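Local coordinates for protein leukocyte-associated immunoglobulin-like receptor 1 (Mus musculus, PDB 4ESK) that acts as an inhibitory receptor that restrains natural killer cells, B cells and T cells, and is represented here by its extracellular immunoglobulin-like domain, at residues 79-84 against 89-94; 30-33 against 38-41; 42-45 against 50-53. One frame throughout, in Å; residues are numbered along the deposited sequence.

How the contacts relate
The three contacts lie in one C2-type immunoglobulin domain and follow each other along the chain in the order 2, 3, 1. Contacts 1 and 3 are hairpins of the same sheet, with centres about 9 Å apart, and strands 76-84 and 41-46 pair directly between them. Across that seam Arg91 of contact 1 forms a salt bridge with Glu45 of contact 3. Contact 2, centred about 8 Å from contact 1 and 12 Å from contact 3, spans the loop from strand 26-31, in the opposing sheet, to strand 41-46. The Cys30-Cys80 disulfide joins contacts 2 and 1, making the inter-sheet link characteristic of the immunoglobulin fold.

Contact 1 (79-84 against 89-94); sequences SCIYSK and SERSKT
Cys80 and Ser92 hold each other by two bonds of different kinds. Ser92 N donates to Cys80 O over 2.9 Å, an ordinary backbone bond, but Cys80 N turns to a side chain, reaching Ser92 OG at 2.9 Å in a nearly straight line (166°). The same hydroxyl donates a hydrogen bond to Lys93 O, 2.7 Å from Ser92 OG, on a lone pair in the carbonyl plane, so OG is fixed as both acceptor and donor. Further along, Tyr82 and Glu90 form a hydrogen-bonded antiparallel pair, with Tyr82 N to Glu90 O 2.9 Å and Glu90 N to Tyr82 O 3.0 Å. This is the F-G hairpin of the immunoglobulin fold, and Cys80 on strand F reaches Cys30 of the opposing sheet through its disulfide. Ile81 and Arg91, a non-hydrogen-bonded pair, run side by side on one face. Ile81 CG1 lies over a face of the guanidinium, and CD1 comes within 3.8 Å of Arg91 NH1; a bend at chi3 (-50°) curls the arginine, whose NH2 is bridged to Glu45. On the same face Ser89 CB packs 3.8 Å from Ile81 CG2 and 3.9 Å from Ser83 CB.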
loop_
_atom_site.group_PDB
_atom_site.type_symbol
_atom_site.label_atom_id
_atom_site.label_comp_id
_atom_site.label_asym_id
_atom_site.label_seq_id
_atom_site.Cartn_x
_atom_site.Cartn_y
_atom_site.Cartn_z
ATOM N N SER A 79 1.534 -4.742 -2.328
ATOM C CA SER A 79 0.593 -5.249 -1.343
ATOM C C SER A 79 1.069 -4.864 0.054
ATOM O O SER A 79 2.284 -4.617 0.281
ATOM C CB SER A 79 0.440 -6.759 -1.481
ATOM O OG SER A 79 1.674 -7.408 -1.275
ATOM N N CYS A 80 0.126 -4.768 0.988
ATOM C CA CYS A 80 0.458 -4.480 2.386
ATOM C C CYS A 80 0.502 -5.802 3.170
ATOM O O CYS A 80 -0.375 -6.632 3.012
ATOM C CB CYS A 80 -0.603 -3.569 3.014
ATOM S SG CYS A 80 -0.745 -1.921 2.249
ATOM N N ILE A 81 1.510 -5.982 4.022
ATOM C CA ILE A 81 1.614 -7.169 4.901
ATOM C C ILE A 81 1.770 -6.699 6.343
ATOM O O ILE A 81 2.663 -5.894 6.660
ATOM C CB ILE A 81 2.802 -8.103 4.553
ATOM C CG1 ILE A 81 2.724 -8.515 3.071
ATOM C CG2 ILE A 81 2.796 -9.297 5.515
ATOM C CD1 ILE A 81 3.937 -9.205 2.493
ATOM N N TYR A 82 0.883 -7.179 7.207
ATOM C CA TYR A 82 0.934 -6.892 8.628
ATOM C C TYR A 82 1.531 -8.115 9.296
ATOM O O TYR A 82 1.175 -9.238 8.936
ATOM C CB TYR A 82 -0.473 -6.624 9.177
ATOM C CG TYR A 82 -0.956 -5.236 8.886
ATOM C CD1 TYR A 82 -1.601 -4.950 7.691
ATOM C CD2 TYR A 82 -0.741 -4.192 9.788
ATOM C CE1 TYR A 82 -2.044 -3.687 7.415
ATOM C CE2 TYR A 82 -1.149 -2.916 9.492
ATOM C CZ TYR A 82 -1.814 -2.673 8.301
ATOM O OH TYR A 82 -2.231 -1.414 8.037
ATOM N N SER A 83 2.435 -7.907 10.247
ATOM C CA SER A 83 3.092 -9.039 10.907
ATOM C C SER A 83 3.364 -8.820 12.390
ATOM O O SER A 83 3.356 -7.700 12.896
ATOM C CB SER A 83 4.393 -9.409 10.178
ATOM O OG SER A 83 5.316 -8.356 10.241
ATOM N N LYS A 84 3.610 -9.940 13.068
ATOM C CA LYS A 84 4.059 -9.969 14.455
ATOM C C LYS A 84 5.081 -11.117 14.528
ATOM O O LYS A 84 4.763 -12.265 14.197
ATOM C CB LYS A 84 2.875 -10.257 15.384
ATOM C CG LYS A 84 3.221 -10.399 16.862
ATOM C CD LYS A 84 3.437 -9.044 17.523
ATOM C CE LYS A 84 3.792 -9.164 19.005
ATOM N NZ LYS A 84 2.924 -10.131 19.736
ATOM N N SER A 89 1.527 -13.390 9.853
ATOM C CA SER A 89 1.404 -12.299 8.897
ATOM C C SER A 89 0.194 -12.494 7.984
ATOM O O SER A 89 -0.261 -13.615 7.752
ATOM C CB SER A 89 2.680 -12.135 8.063
ATOM O OG SER A 89 2.821 -13.177 7.126
ATOM N N GLU A 90 -0.335 -11.383 7.498
ATOM C CA GLU A 90 -1.495 -11.387 6.622
ATOM C C GLU A 90 -1.274 -10.310 5.594
ATOM O O GLU A 90 -0.713 -9.259 5.916
ATOM C CB GLU A 90 -2.780 -11.083 7.386
ATOM C CG GLU A 90 -3.111 -12.111 8.474
ATOM C CD GLU A 90 -3.479 -13.492 7.942
ATOM O OE1 GLU A 90 -3.653 -13.699 6.712
ATOM O OE2 GLU A 90 -3.575 -14.406 8.781
ATOM N N ARG A 91 -1.695 -10.599 4.373
ATOM C CA ARG A 91 -1.452 -9.723 3.242
ATOM C C ARG A 91 -2.756 -9.244 2.626
ATOM O O ARG A 91 -3.755 -9.950 2.663
ATOM C CB ARG A 91 -0.615 -10.430 2.178
ATOM C CG ARG A 91 -1.353 -11.496 1.382
ATOM C CD ARG A 91 -0.487 -12.118 0.306
ATOM N NE ARG A 91 0.164 -11.091 -0.508
ATOM C CZ ARG A 91 1.476 -10.885 -0.603
ATOM N NH1 ARG A 91 2.360 -11.654 0.027
ATOM N NH2 ARG A 91 1.913 -9.906 -1.380
ATOM N N SER A 92 -2.717 -8.036 2.067
ATOM C CA SER A 92 -3.822 -7.463 1.299
ATOM C C SER A 92 -3.849 -7.944 -0.141
ATOM O O SER A 92 -2.972 -8.684 -0.588
ATOM C CB SER A 92 -3.677 -5.941 1.290
ATOM O OG SER A 92 -2.605 -5.544 0.429
ATOM N N LYS A 93 -4.877 -7.496 -0.879
ATOM C CA LYS A 93 -4.885 -7.620 -2.332
ATOM C C LYS A 93 -3.675 -6.902 -2.906
ATOM O O LYS A 93 -3.017 -6.115 -2.221
ATOM C CB LYS A 93 -6.160 -7.025 -2.928
ATOM C CG LYS A 93 -6.282 -5.520 -2.749
ATOM C CD LYS A 93 -7.726 -5.032 -2.823
ATOM C CE LYS A 93 -7.796 -3.517 -2.732
ATOM N NZ LYS A 93 -9.019 -3.036 -2.023
ATOM N N THR A 94 -3.404 -7.175 -4.173
ATOM C CA THR A 94 -2.289 -6.583 -4.873
ATOM C C THR A 94 -2.784 -5.531 -5.864
ATOM O O THR A 94 -3.755 -5.777 -6.594
ATOM C CB THR A 94 -1.514 -7.661 -5.614
ATOM O OG1 THR A 94 -1.060 -8.636 -4.671
ATOM C CG2 THR A 94 -0.331 -7.059 -6.309
#

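Contact 2 (30-33 against 38-41)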
loop_
_atom_site.group_PDB
_atom_site.type_symbol
_atom_site.label_atom_id
_atom_site.label_comp_id
_atom_site.label_asym_id
_atom_site.label_seq_id
_atom_site.Cartn_x
_atom_site.Cartn_y
_atom_site.Cartn_z
ATOM N N CYS A 30 -2.260 1.490 3.875
ATOM C CA CYS A 30 -2.494 0.121 4.330
ATOM C C CYS A 30 -3.496 0.217 5.452
ATOM O O CYS A 30 -3.467 1.165 6.252
ATOM C CB CYS A 30 -1.192 -0.501 4.839
ATOM S SG CYS A 30 0.094 -0.684 3.599
ATOM N N SER A 31 -4.399 -0.745 5.550
ATOM C CA SER A 31 -5.422 -0.715 6.594
ATOM C C SER A 31 -5.673 -2.140 7.088
ATOM O O SER A 31 -5.532 -3.092 6.327
ATOM C CB SER A 31 -6.705 -0.077 6.041
ATOM O OG SER A 31 -7.740 -0.006 7.010
ATOM N N TYR A 32 -6.048 -2.292 8.352
ATOM C CA TYR A 32 -6.454 -3.600 8.820
ATOM C C TYR A 32 -7.576 -3.426 9.812
ATOM O O TYR A 32 -7.338 -3.140 10.969
ATOM C CB TYR A 32 -5.287 -4.371 9.422
ATOM C CG TYR A 32 -5.450 -5.873 9.432
ATOM C CD1 TYR A 32 -6.688 -6.493 9.196
ATOM C CD2 TYR A 32 -4.356 -6.695 9.676
ATOM C CE1 TYR A 32 -6.800 -7.863 9.176
ATOM C CE2 TYR A 32 -4.463 -8.067 9.673
ATOM C CZ TYR A 32 -5.687 -8.651 9.435
ATOM O OH TYR A 32 -5.800 -10.021 9.413
ATOM N N SER A 33 -8.793 -3.593 9.313
ATOM C CA SER A 33 -9.999 -3.561 10.124
ATOM C C SER A 33 -9.990 -4.727 11.103
ATOM O O SER A 33 -9.648 -5.866 10.758
ATOM C CB SER A 33 -11.239 -3.674 9.238
ATOM O OG SER A 33 -11.345 -4.993 8.716
ATOM N N LEU A 38 -3.226 -6.528 16.771
ATOM C CA LEU A 38 -2.493 -7.798 16.920
ATOM C C LEU A 38 -1.098 -7.775 16.284
ATOM O O LEU A 38 -0.224 -8.583 16.652
ATOM C CB LEU A 38 -3.274 -8.962 16.328
ATOM C CG LEU A 38 -4.699 -9.211 16.824
ATOM C CD1 LEU A 38 -5.220 -10.508 16.243
ATOM C CD2 LEU A 38 -4.756 -9.204 18.347
ATOM N N TYR A 39 -0.895 -6.874 15.323
ATOM C CA TYR A 39 0.336 -6.840 14.519
ATOM C C TYR A 39 1.095 -5.571 14.865
ATOM O O TYR A 39 0.476 -4.514 15.028
ATOM C CB TYR A 39 -0.009 -6.928 13.023
ATOM C CG TYR A 39 -0.803 -8.179 12.711
ATOM C CD1 TYR A 39 -0.175 -9.392 12.546
ATOM C CD2 TYR A 39 -2.195 -8.161 12.675
ATOM C CE1 TYR A 39 -0.888 -10.554 12.296
ATOM C CE2 TYR A 39 -2.921 -9.319 12.442
ATOM C CZ TYR A 39 -2.261 -10.521 12.250
ATOM O OH TYR A 39 -2.943 -11.703 12.015
ATOM N N ASN A 40 2.414 -5.676 15.022
ATOM C CA ASN A 40 3.233 -4.526 15.406
ATOM C C ASN A 40 4.122 -3.966 14.285
ATOM O O ASN A 40 4.762 -2.944 14.480
ATOM C CB ASN A 40 4.057 -4.826 16.673
ATOM C CG ASN A 40 5.090 -5.906 16.475
ATOM O OD1 ASN A 40 5.201 -6.509 15.409
ATOM N ND2 ASN A 40 5.867 -6.173 17.544
ATOM N N MET A 41 4.153 -4.647 13.144
ATOM C CA MET A 41 4.871 -4.183 11.964
ATOM C C MET A 41 3.958 -4.169 10.747
ATOM O O MET A 41 3.080 -5.007 10.594
ATOM C CB MET A 41 6.066 -5.080 11.662
ATOM C CG MET A 41 7.180 -4.936 12.702
ATOM S SD MET A 41 7.935 -3.299 12.678
ATOM C CE MET A 41 8.594 -3.277 11.002
#
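Tyr39 meets Tyr32 through the CD2 and CE2 atoms of its ring, and this pair carries the whole contact. The backbones stand well apart here, with 9.4 Å between Tyr32 CA and Tyr39 CA, and both side chains lean inward to bridge the gap. Tyr39 CE2 touches Tyr32 CE2 at 3.4 Å; next to it, Tyr39 CD2 is 3.8 Å from Tyr32 CE2 and 4.0 Å from Tyr32 CD2. The ring planes are nearly parallel, inclined by 14°, but they have slid so far past each other that the centroids are 5.5 Å apart and there is scarcely any overlap. On the Tyr32 side, a chi1 of -157° sets CG opposite the residue's own N and swings the ring across. The carbonyl of Tyr39 is held by the Thr56 hydroxyl, and Asn40 follows with a backbone bond to the same threonine. Asn40 and Met41 together face Ser83 as a classic beta bulge, through which the B-C loop passes into strand 41-46. Strand 26-31 leads to Tyr32 from Cys30 of the disulfide. The tyrosine pair thus spans the two ends of the B-C loop, with Tyr82 and Glu90 also touching both rings. No hydrogen bond crosses between the two segments, and the direct attraction between them is probably dispersion alone, through the CD2 and CE2 atoms of each ring, without the overlap of a full stack.

Contact 3 (42-45 against 50-53)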
loop_
_atom_site.group_PDB
_atom_site.type_symbol
_atom_site.label_atom_id
_atom_site.label_comp_id
_atom_site.label_asym_id
_atom_site.label_seq_id
_atom_site.Cartn_x
_atom_site.Cartn_y
_atom_site.Cartn_z
ATOM N N VAL A 42 4.209 -3.217 9.861
ATOM C CA VAL A 42 3.519 -3.192 8.583
ATOM C C VAL A 42 4.552 -2.912 7.498
ATOM O O VAL A 42 5.417 -2.029 7.637
ATOM C CB VAL A 42 2.368 -2.166 8.556
ATOM C CG1 VAL A 42 2.839 -0.766 8.919
ATOM C CG2 VAL A 42 1.688 -2.185 7.189
ATOM N N ARG A 43 4.459 -3.670 6.424
ATOM C CA ARG A 43 5.362 -3.493 5.309
ATOM C C ARG A 43 4.621 -3.386 3.985
ATOM O O ARG A 43 3.548 -3.990 3.767
ATOM C CB ARG A 43 6.415 -4.574 5.269
ATOM C CG ARG A 43 5.991 -5.951 4.824
ATOM C CD ARG A 43 7.230 -6.842 4.854
ATOM N NE ARG A 43 6.985 -8.225 4.460
ATOM C CZ ARG A 43 6.624 -9.215 5.281
ATOM N NH1 ARG A 43 6.409 -9.014 6.577
ATOM N NH2 ARG A 43 6.475 -10.429 4.792
ATOM N N LEU A 44 5.180 -2.542 3.141
ATOM C CA LEU A 44 4.748 -2.437 1.775
ATOM C C LEU A 44 5.673 -3.327 0.985
ATOM O O LEU A 44 6.897 -3.103 0.976
ATOM C CB LEU A 44 4.833 -0.983 1.344
ATOM C CG LEU A 44 4.244 -0.547 0.021
ATOM C CD1 LEU A 44 2.791 -1.019 -0.117
ATOM C CD2 LEU A 44 4.354 0.968 -0.000
ATOM N N GLU A 45 5.101 -4.349 0.368
ATOM C CA GLU A 45 5.829 -5.278 -0.488
ATOM C C GLU A 45 5.681 -4.801 -1.929
ATOM O O GLU A 45 4.576 -4.459 -2.352
ATOM C CB GLU A 45 5.278 -6.698 -0.358
ATOM C CG GLU A 45 6.106 -7.757 -1.105
ATOM C CD GLU A 45 5.506 -9.156 -1.067
ATOM O OE1 GLU A 45 5.976 -9.977 -0.263
ATOM O OE2 GLU A 45 4.556 -9.445 -1.842
ATOM N N THR A 50 10.339 -6.683 0.303
ATOM C CA THR A 50 10.044 -5.555 1.158
ATOM C C THR A 50 10.525 -4.256 0.521
ATOM O O THR A 50 11.707 -4.117 0.148
ATOM C CB THR A 50 10.679 -5.717 2.543
ATOM O OG1 THR A 50 10.241 -6.951 3.126
ATOM C CG2 THR A 50 10.313 -4.557 3.435
ATOM N N PHE A 51 9.603 -3.321 0.357
ATOM C CA PHE A 51 9.892 -2.009 -0.218
ATOM C C PHE A 51 10.087 -0.967 0.879
ATOM O O PHE A 51 11.065 -0.218 0.887
ATOM C CB PHE A 51 8.773 -1.617 -1.200
ATOM C CG PHE A 51 8.983 -0.301 -1.894
ATOM C CD1 PHE A 51 9.938 -0.171 -2.894
ATOM C CD2 PHE A 51 8.211 0.804 -1.568
ATOM C CE1 PHE A 51 10.115 1.047 -3.551
ATOM C CE2 PHE A 51 8.390 2.021 -2.210
ATOM C CZ PHE A 51 9.347 2.147 -3.206
ATOM N N MET A 52 9.143 -0.888 1.808
ATOM C CA MET A 52 9.223 0.025 2.941
ATOM C C MET A 52 8.562 -0.696 4.114
ATOM O O MET A 52 7.666 -1.533 3.904
ATOM C CB MET A 52 8.474 1.341 2.668
ATOM C CG MET A 52 9.162 2.321 1.733
ATOM S SD MET A 52 8.020 3.622 1.220
ATOM C CE MET A 52 9.157 4.698 0.329
ATOM N N GLU A 53 9.021 -0.401 5.325
ATOM C CA GLU A 53 8.375 -0.939 6.515
ATOM C C GLU A 53 8.503 -0.045 7.720
ATOM O O GLU A 53 9.356 0.843 7.786
ATOM C CB GLU A 53 8.854 -2.354 6.809
ATOM C CG GLU A 53 10.299 -2.462 7.240
ATOM C CD GLU A 53 10.788 -3.900 7.359
ATOM O OE1 GLU A 53 9.978 -4.852 7.330
ATOM O OE2 GLU A 53 12.020 -4.064 7.480
#
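Arg43 and Glu53 face each other as a non-hydrogen-bonded pair in the antiparallel C-C' hairpin of the immunoglobulin domain, a hairpin that carries a classic beta bulge at Phe51 and Met52. Arg43 CB sits against Glu53 CB at 3.6 Å and equally near Met52 O. From there CG occupies the site between the arginine's own N and carbonyl carbon (chi1 74°), and the chain then runs straight out to NE, crossing Thr50 at about a right angle. CD is 3.5 Å from Thr50 OG1 and also meets the Thr50 methyl CG2. NE passes Thr50 OG1 at 3.7 Å, and the guanidinium lies obliquely to that hydroxyl. The charged tip does not bridge to Glu53: Arg43 NE stays 5.3 Å from Glu53 OE1, so any attraction is probably a longer-range one.

On the opposite face, Leu44 and Phe51 lie side by side, their side chains turned to the core between the sheets, where Phe65 touches Leu44 and Ile67 touches Phe51. Next along strand 41-46, the carboxylate of Glu45 forms a salt bridge with Arg91. The backbone is held at Leu44, whose N donates to Met52 O over 2.8 Å. The bulge, which shifts the register by one residue, turns two consecutive amides to a single carbonyl: Leu44 O accepts from Phe51 N at 2.8 Å, and from Met52 N at 3.3 Å on a lone pair in the carbonyl plane.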